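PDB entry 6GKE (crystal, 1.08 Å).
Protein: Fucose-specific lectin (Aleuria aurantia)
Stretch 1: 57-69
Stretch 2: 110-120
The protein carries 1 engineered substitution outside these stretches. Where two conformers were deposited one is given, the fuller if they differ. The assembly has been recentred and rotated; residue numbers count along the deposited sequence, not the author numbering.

Stretch 1 (57-69) AKLFSPLAAVTWK
Stretch 2, residues 110-120: GSNSKLAALQW

Two strand segments, 64-69 and 116-120, run nearly parallel, their N-to-C directions differing by 9° and their axes approaching to 5.7 Å. No backbone hydrogen bond joins them, and side chains fill the gap. Between the two whole stretches, 57-69 and 110-120, 567 Å² is buried, both sides summed. The register pairs Pro62 CA with Lys114 CA (5.1 Å), Ala64 CA with Ala116 CA (5.2 Å) and Val66 CA with Leu118 CA (6.2 Å). Even-numbered residues from Pro62 to Trp68 direct CA-to-CB toward the other stretch, as do Leu115, Ala117 and Gln119, so the two rows interleave.

Pro62 covers the most surface. Its ring, C-gamma endo at phi/psi -67/160, places CG 3.3 Å from Ser113 O and 3.7 Å from Leu115 CG, while CB lies 3.8 Å from Lys114 CA. Leu115 (-130/146; chi1 m, chi2 t) also reaches Ala64, with the two CB atoms 4.1 Å apart. Ala64 CB is in turn 4.0 Å from Ala117 CB, and Val66, at chi1 m, brings CG1 to 3.8 Å from that same Ala117 CB. Beside this apolar row, water 2 accepts from both Leu63 N (3.0 Å) and Leu115 N (3.1 Å), bridging the backbones.

Gln119 (-149/145) covers nearly as much. With chi1 t, chi2 m and chi3 151°, its CB sits 3.9 Å from Val66 CB and its NE2 3.8 Å from Trp68 CB; Gln119 CG approaches the Trp68 ring obliquely. Trp68 adopts chi1 67° and chi2 98°.

The direct polar link lies before the strands. Type II and type I turns, Lys58–Ser61 and Gly110–Ser113, are closed by Ser61 N to Lys58 O and Ser113 N to Gly110 O, both 3.0 Å. Lys58, p then t throughout, extends its chain so that NZ donates to Ser111 O at 2.8 Å.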

ATOM      1  N   ALA A  57      -8.437  -5.191  14.544  1.00  5.38           N
ATOM      2  CA  ALA A  57      -8.018  -3.938  15.128  1.00  5.43           C
ATOM      3  C   ALA A  57      -8.385  -2.817  14.161  1.00  5.09           C
ATOM      4  O   ALA A  57      -8.755  -3.079  13.015  1.00  5.64           O
ATOM      5  CB  ALA A  57      -6.537  -3.972  15.410  1.00  5.38           C
ATOM      6  N   LYS A  58      -8.247  -1.565  14.600  1.00  4.95           N
ATOM      7  CA  LYS A  58      -8.445  -0.469  13.670  1.00  5.01           C
ATOM      8  C   LYS A  58      -7.478  -0.643  12.499  1.00  4.83           C
ATOM      9  O   LYS A  58      -6.392  -1.198  12.649  1.00  4.93           O
ATOM     10  CB  LYS A  58      -8.248   0.897  14.332  1.00  4.97           C
ATOM     11  CG  LYS A  58      -6.809   1.321  14.601  1.00  5.25           C
ATOM     12  CD  LYS A  58      -6.715   2.763  15.041  1.00  5.43           C
ATOM     13  CE  LYS A  58      -5.293   3.251  15.199  1.00  5.60           C
ATOM     14  NZ  LYS A  58      -5.276   4.700  15.506  1.00  5.88           N
ATOM     15  N   LEU A  59      -7.874  -0.161  11.323  1.00  5.16           N
ATOM     16  CA  LEU A  59      -6.964  -0.200  10.191  1.00  5.24           C
ATOM     17  C   LEU A  59      -5.698   0.584  10.561  1.00  5.13           C
ATOM     18  O   LEU A  59      -5.778   1.662  11.141  1.00  5.56           O
ATOM     19  CB  LEU A  59      -7.629   0.355   8.928  1.00  5.75           C
ATOM     20  CG  LEU A  59      -8.434  -0.649   8.099  1.00  6.84           C
ATOM     21  CD1 LEU A  59      -7.534  -1.697   7.464  1.00  7.15           C
ATOM     22  CD2 LEU A  59      -9.534  -1.323   8.895  1.00  7.84           C
ATOM     23  N   PHE A  60      -4.537   0.016  10.216  1.00  4.93           N
ATOM     24  CA  PHE A  60      -3.205   0.601  10.484  1.00  4.95           C
ATOM     25  C   PHE A  60      -2.905   0.614  11.990  1.00  4.77           C
ATOM     26  O   PHE A  60      -2.040   1.355  12.443  1.00  5.19           O
ATOM     27  CB  PHE A  60      -3.053   1.989   9.844  1.00  5.11           C
ATOM     28  CG  PHE A  60      -3.453   2.006   8.392  1.00  5.28           C
ATOM     29  CD1 PHE A  60      -2.582   1.558   7.413  1.00  5.62           C
ATOM     30  CD2 PHE A  60      -4.714   2.430   8.002  1.00  5.85           C
ATOM     31  CE1 PHE A  60      -2.961   1.531   6.080  1.00  5.96           C
ATOM     32  CE2 PHE A  60      -5.088   2.414   6.667  1.00  6.17           C
ATOM     33  CZ  PHE A  60      -4.212   1.962   5.711  1.00  5.96           C
ATOM     34  N   SER A  61      -3.559  -0.265  12.751  1.00  4.77           N
ATOM     35  CA  SER A  61      -3.282  -0.410  14.167  1.00  4.71           C
ATOM     36  C   SER A  61      -1.814  -0.734  14.392  1.00  4.53           C
ATOM     37  O   SER A  61      -1.234  -1.573  13.696  1.00  4.76           O
ATOM     38  CB  SER A  61      -4.104  -1.524  14.760  1.00  4.99           C
ATOM     39  OG  SER A  61      -3.774  -1.758  16.126  1.00  5.25           O
ATOM     40  N   PRO A  62      -1.199  -0.201  15.467  1.00  4.53           N
ATOM     41  CA  PRO A  62       0.085  -0.737  15.899  1.00  4.54           C
ATOM     42  C   PRO A  62      -0.110  -2.170  16.419  1.00  4.48           C
ATOM     43  O   PRO A  62      -1.234  -2.573  16.751  1.00  4.75           O
ATOM     44  CB  PRO A  62       0.513   0.245  16.992  1.00  4.92           C
ATOM     45  CG  PRO A  62      -0.799   0.698  17.587  1.00  4.98           C
ATOM     46  CD  PRO A  62      -1.727   0.816  16.396  1.00  4.92           C
ATOM     47  N   LEU A  63       0.988  -2.928  16.467  1.00  4.60           N
ATOM     48  CA  LEU A  63       0.986  -4.319  16.919  1.00  4.58           C
ATOM     49  C   LEU A  63       2.232  -4.575  17.767  1.00  4.45           C
ATOM     50  O   LEU A  63       3.299  -4.008  17.525  1.00  4.99           O
ATOM     51  CB  LEU A  63       1.008  -5.294  15.740  1.00  5.08           C
ATOM     52  CG  LEU A  63      -0.210  -5.297  14.821  1.00  5.75           C
ATOM     53  CD1 LEU A  63       0.048  -6.192  13.617  1.00  6.52           C
ATOM     54  CD2 LEU A  63      -1.472  -5.737  15.551  1.00  6.51           C
ATOM     55  N   ALA A  64       2.089  -5.495  18.723  1.00  4.34           N
ATOM     56  CA  ALA A  64       3.210  -6.059  19.461  1.00  4.49           C
ATOM     57  C   ALA A  64       2.794  -7.458  19.914  1.00  4.64           C
ATOM     58  O   ALA A  64       1.606  -7.751  19.974  1.00  5.14           O
ATOM     59  CB  ALA A  64       3.598  -5.182  20.634  1.00  4.77           C
ATOM     60  N   ALA A  65       3.761  -8.312  20.239  1.00  4.69           N
ATOM     61  CA  ALA A  65       3.424  -9.665  20.667  1.00  4.83           C
ATOM     62  C   ALA A  65       4.511 -10.232  21.573  1.00  5.21           C
ATOM     63  O   ALA A  65       5.692  -9.911  21.407  1.00  6.13           O
ATOM     64  CB  ALA A  65       3.215 -10.565  19.475  1.00  5.30           C
ATOM     65  N   VAL A  66       4.085 -11.106  22.492  1.00  5.08           N
ATOM     66  CA  VAL A  66       4.986 -11.863  23.372  1.00  5.24           C
ATOM     67  C   VAL A  66       4.489 -13.305  23.483  1.00  5.13           C
ATOM     68  O   VAL A  66       3.328 -13.601  23.198  1.00  5.33           O
ATOM     69  CB  VAL A  66       5.099 -11.236  24.773  1.00  6.04           C
ATOM     70  CG1 VAL A  66       5.724  -9.853  24.722  1.00  6.70           C
ATOM     71  CG2 VAL A  66       3.758 -11.193  25.496  1.00  6.49           C
ATOM     72  N   THR A  67       5.378 -14.185  23.953  1.00  5.36           N
ATOM     73  CA  THR A  67       5.048 -15.589  24.125  1.00  5.55           C
ATOM     74  C   THR A  67       5.852 -16.180  25.284  1.00  5.76           C
ATOM     75  O   THR A  67       6.940 -15.717  25.607  1.00  6.81           O
ATOM     76  CB  THR A  67       5.296 -16.362  22.823  1.00  5.84           C
ATOM     77  OG1 THR A  67       4.808 -17.702  22.920  1.00  6.06           O
ATOM     78  CG2 THR A  67       6.759 -16.424  22.442  1.00  6.24           C
ATOM     79  N   TRP A  68       5.294 -17.229  25.881  1.00  5.78           N
ATOM     80  CA  TRP A  68       5.978 -18.055  26.869  1.00  5.96           C
ATOM     81  C   TRP A  68       5.268 -19.411  26.895  1.00  6.37           C
ATOM     82  O   TRP A  68       4.181 -19.552  26.336  1.00  7.14           O
ATOM     83  CB  TRP A  68       6.009 -17.398  28.261  1.00  6.18           C
ATOM     84  CG  TRP A  68       4.662 -17.282  28.911  1.00  6.11           C
ATOM     85  CD1 TRP A  68       4.114 -18.117  29.840  1.00  6.60           C
ATOM     86  CD2 TRP A  68       3.671 -16.269  28.657  1.00  6.05           C
ATOM     87  NE1 TRP A  68       2.857 -17.696  30.179  1.00  6.78           N
ATOM     88  CE2 TRP A  68       2.557 -16.567  29.468  1.00  6.50           C
ATOM     89  CE3 TRP A  68       3.615 -15.139  27.833  1.00  6.08           C
ATOM     90  CZ2 TRP A  68       1.402 -15.790  29.465  1.00  6.53           C
ATOM     91  CZ3 TRP A  68       2.475 -14.364  27.835  1.00  6.17           C
ATOM     92  CH2 TRP A  68       1.382 -14.691  28.638  1.00  6.56           C
ATOM     93  N   LYS A  69       5.894 -20.394  27.542  1.00  6.87           N
ATOM     94  CA  LYS A  69       5.293 -21.705  27.679  0.50  7.61           C
ATOM     95  C   LYS A  69       4.682 -21.828  29.079  1.00  7.75           C
ATOM     96  O   LYS A  69       5.263 -21.408  30.060  1.00  9.58           O
ATOM     97  CB  LYS A  69       6.330 -22.796  27.405  0.50  8.37           C
ATOM     98  CG  LYS A  69       5.765 -24.206  27.379  0.50  8.79           C
ATOM     99  CD  LYS A  69       6.692 -25.218  26.737  0.50  9.57           C
ATOM    100  CE  LYS A  69       8.115 -25.150  27.253  0.50 10.24           C
ATOM    101  NZ  LYS A  69       8.943 -26.272  26.746  0.50 10.13           N
ATOM    102  N   GLY A 110      -2.701   7.196  21.790  1.00  5.92           N
ATOM    103  CA  GLY A 110      -2.637   8.177  20.712  1.00  5.86           C
ATOM    104  C   GLY A 110      -2.831   7.505  19.361  1.00  5.53           C
ATOM    105  O   GLY A 110      -2.347   6.395  19.138  1.00  5.60           O
ATOM    106  N   SER A 111      -3.528   8.167  18.433  1.00  5.65           N
ATOM    107  CA  SER A 111      -3.905   7.493  17.192  1.00  5.82           C
ATOM    108  C   SER A 111      -2.676   6.996  16.419  1.00  5.49           C
ATOM    109  O   SER A 111      -2.764   5.959  15.761  1.00  5.78           O
ATOM    110  CB  SER A 111      -4.773   8.365  16.335  1.00  6.54           C
ATOM    111  OG  SER A 111      -4.069   9.526  15.949  1.00  7.39           O
ATOM    112  N   ASN A 112      -1.561   7.735  16.485  1.00  5.36           N
ATOM    113  CA  ASN A 112      -0.353   7.382  15.735  1.00  5.44           C
ATOM    114  C   ASN A 112       0.683   6.657  16.607  1.00  5.08           C
ATOM    115  O   ASN A 112       1.836   6.493  16.188  1.00  5.38           O
ATOM    116  CB  ASN A 112       0.295   8.613  15.098  1.00  5.90           C
ATOM    117  CG  ASN A 112       1.251   8.247  13.980  1.00  6.36           C
ATOM    118  OD1 ASN A 112       0.999   7.321  13.205  1.00  6.98           O
ATOM    119  ND2 ASN A 112       2.347   8.981  13.876  1.00  7.40           N
ATOM    120  N   SER A 113       0.289   6.209  17.803  1.00  4.93           N
ATOM    121  CA  SER A 113       1.221   5.514  18.683  1.00  5.08           C
ATOM    122  C   SER A 113       1.678   4.200  18.056  1.00  4.74           C
ATOM    123  O   SER A 113       0.890   3.493  17.427  1.00  5.13           O
ATOM    124  CB  SER A 113       0.590   5.212  20.010  1.00  5.23           C
ATOM    125  OG  SER A 113       1.527   4.654  20.920  1.00  5.83           O
ATOM    126  N   LYS A 114       2.935   3.841  18.323  1.00  4.45           N
ATOM    127  CA  LYS A 114       3.386   2.474  18.122  1.00  4.39           C
ATOM    128  C   LYS A 114       3.184   1.708  19.431  1.00  4.42           C
ATOM    129  O   LYS A 114       2.834   2.285  20.460  1.00  4.95           O
ATOM    130  CB  LYS A 114       4.828   2.461  17.611  1.00  4.55           C
ATOM    131  CG  LYS A 114       5.067   3.379  16.419  1.00  4.64           C
ATOM    132  CD  LYS A 114       4.088   3.184  15.269  1.00  4.76           C
ATOM    133  CE  LYS A 114       4.303   4.162  14.134  1.00  4.96           C
ATOM    134  NZ  LYS A 114       3.963   5.554  14.516  1.00  5.17           N
ATOM    135  N   LEU A 115       3.398   0.388  19.375  1.00  4.39           N
ATOM    136  CA  LEU A 115       3.333  -0.459  20.558  1.00  4.47           C
ATOM    137  C   LEU A 115       4.583  -1.325  20.623  1.00  4.45           C
ATOM    138  O   LEU A 115       5.070  -1.807  19.594  1.00  5.07           O
ATOM    139  CB  LEU A 115       2.114  -1.387  20.518  1.00  4.77           C
ATOM    140  CG  LEU A 115       0.743  -0.727  20.620  1.00  5.25           C
ATOM    141  CD1 LEU A 115      -0.350  -1.770  20.452  1.00  5.60           C
ATOM    142  CD2 LEU A 115       0.572   0.017  21.937  1.00  5.69           C
ATOM    143  N   ALA A 116       5.038  -1.583  21.850  1.00  4.27           N
ATOM    144  CA  ALA A 116       6.043  -2.599  22.085  1.00  4.40           C
ATOM    145  C   ALA A 116       5.628  -3.389  23.319  1.00  4.36           C
ATOM    146  O   ALA A 116       4.874  -2.901  24.156  1.00  5.11           O
ATOM    147  CB  ALA A 116       7.409  -1.985  22.274  1.00  4.85           C
ATOM    148  N   ALA A 117       6.137  -4.614  23.431  1.00  4.55           N
ATOM    149  CA  ALA A 117       5.852  -5.421  24.590  1.00  4.77           C
ATOM    150  C   ALA A 117       7.049  -6.314  24.889  1.00  4.55           C
ATOM    151  O   ALA A 117       7.809  -6.681  23.995  1.00  5.43           O
ATOM    152  CB  ALA A 117       4.598  -6.246  24.398  1.00  5.34           C
ATOM    153  N   LEU A 118       7.174  -6.668  26.169  1.00  4.71           N
ATOM    154  CA  LEU A 118       8.151  -7.647  26.608  1.00  4.84           C
ATOM    155  C   LEU A 118       7.509  -8.547  27.663  1.00  4.92           C
ATOM    156  O   LEU A 118       6.452  -8.241  28.220  1.00  4.97           O
ATOM    157  CB  LEU A 118       9.422  -6.960  27.129  1.00  5.12           C
ATOM    158  CG  LEU A 118       9.273  -6.013  28.323  1.00  5.41           C
ATOM    159  CD1 LEU A 118       9.061  -6.748  29.641  1.00  5.55           C
ATOM    160  CD2 LEU A 118      10.499  -5.113  28.431  1.00  6.04           C
ATOM    161  N   GLN A 119       8.179  -9.664  27.936  1.00  5.14           N
ATOM    162  CA  GLN A 119       7.733 -10.602  28.936  1.00  5.36           C
ATOM    163  C   GLN A 119       8.961 -11.275  29.543  1.00  5.28           C
ATOM    164  O   GLN A 119       9.926 -11.546  28.838  1.00  5.95           O
ATOM    165  CB  GLN A 119       6.792 -11.635  28.311  1.00  6.12           C
ATOM    166  CG  GLN A 119       6.121 -12.580  29.302  1.00  6.47           C
ATOM    167  CD  GLN A 119       6.945 -13.731  29.832  1.00  6.61           C
ATOM    168  OE1 GLN A 119       6.714 -14.186  30.952  1.00  7.17           O
ATOM    169  NE2 GLN A 119       7.880 -14.241  29.037  1.00  7.35           N
ATOM    170  N   TRP A 120       8.888 -11.577  30.840  1.00  5.43           N
ATOM    171  CA  TRP A 120       9.874 -12.472  31.447  1.00  5.97           C
ATOM    172  C   TRP A 120       9.206 -13.305  32.538  1.00  6.00           C
ATOM    173  O   TRP A 120       8.255 -12.878  33.182  1.00  6.28           O
ATOM    174  CB  TRP A 120      11.084 -11.720  32.031  1.00  6.37           C
ATOM    175  CG  TRP A 120      10.848 -11.250  33.433  1.00  6.65           C
ATOM    176  CD1 TRP A 120      11.095 -11.952  34.577  1.00  7.05           C
ATOM    177  CD2 TRP A 120      10.221 -10.023  33.845  1.00  7.22           C
ATOM    178  NE1 TRP A 120      10.679 -11.246  35.671  1.00  7.98           N
ATOM    179  CE2 TRP A 120      10.147 -10.054  35.255  1.00  7.92           C
ATOM    180  CE3 TRP A 120       9.739  -8.894  33.170  1.00  8.00           C
ATOM    181  CZ2 TRP A 120       9.607  -9.007  35.996  1.00  9.25           C
ATOM    182  CZ3 TRP A 120       9.207  -7.858  33.908  1.00  8.64           C
ATOM    183  CH2 TRP A 120       9.142  -7.918  35.298  1.00  9.69           C
TER
HETATM  184  O   HOH W   1      -3.556   3.941  18.131  1.00 13.90           O
HETATM  185  O   HOH W   2       3.489  -1.215  16.729  1.00  5.08           O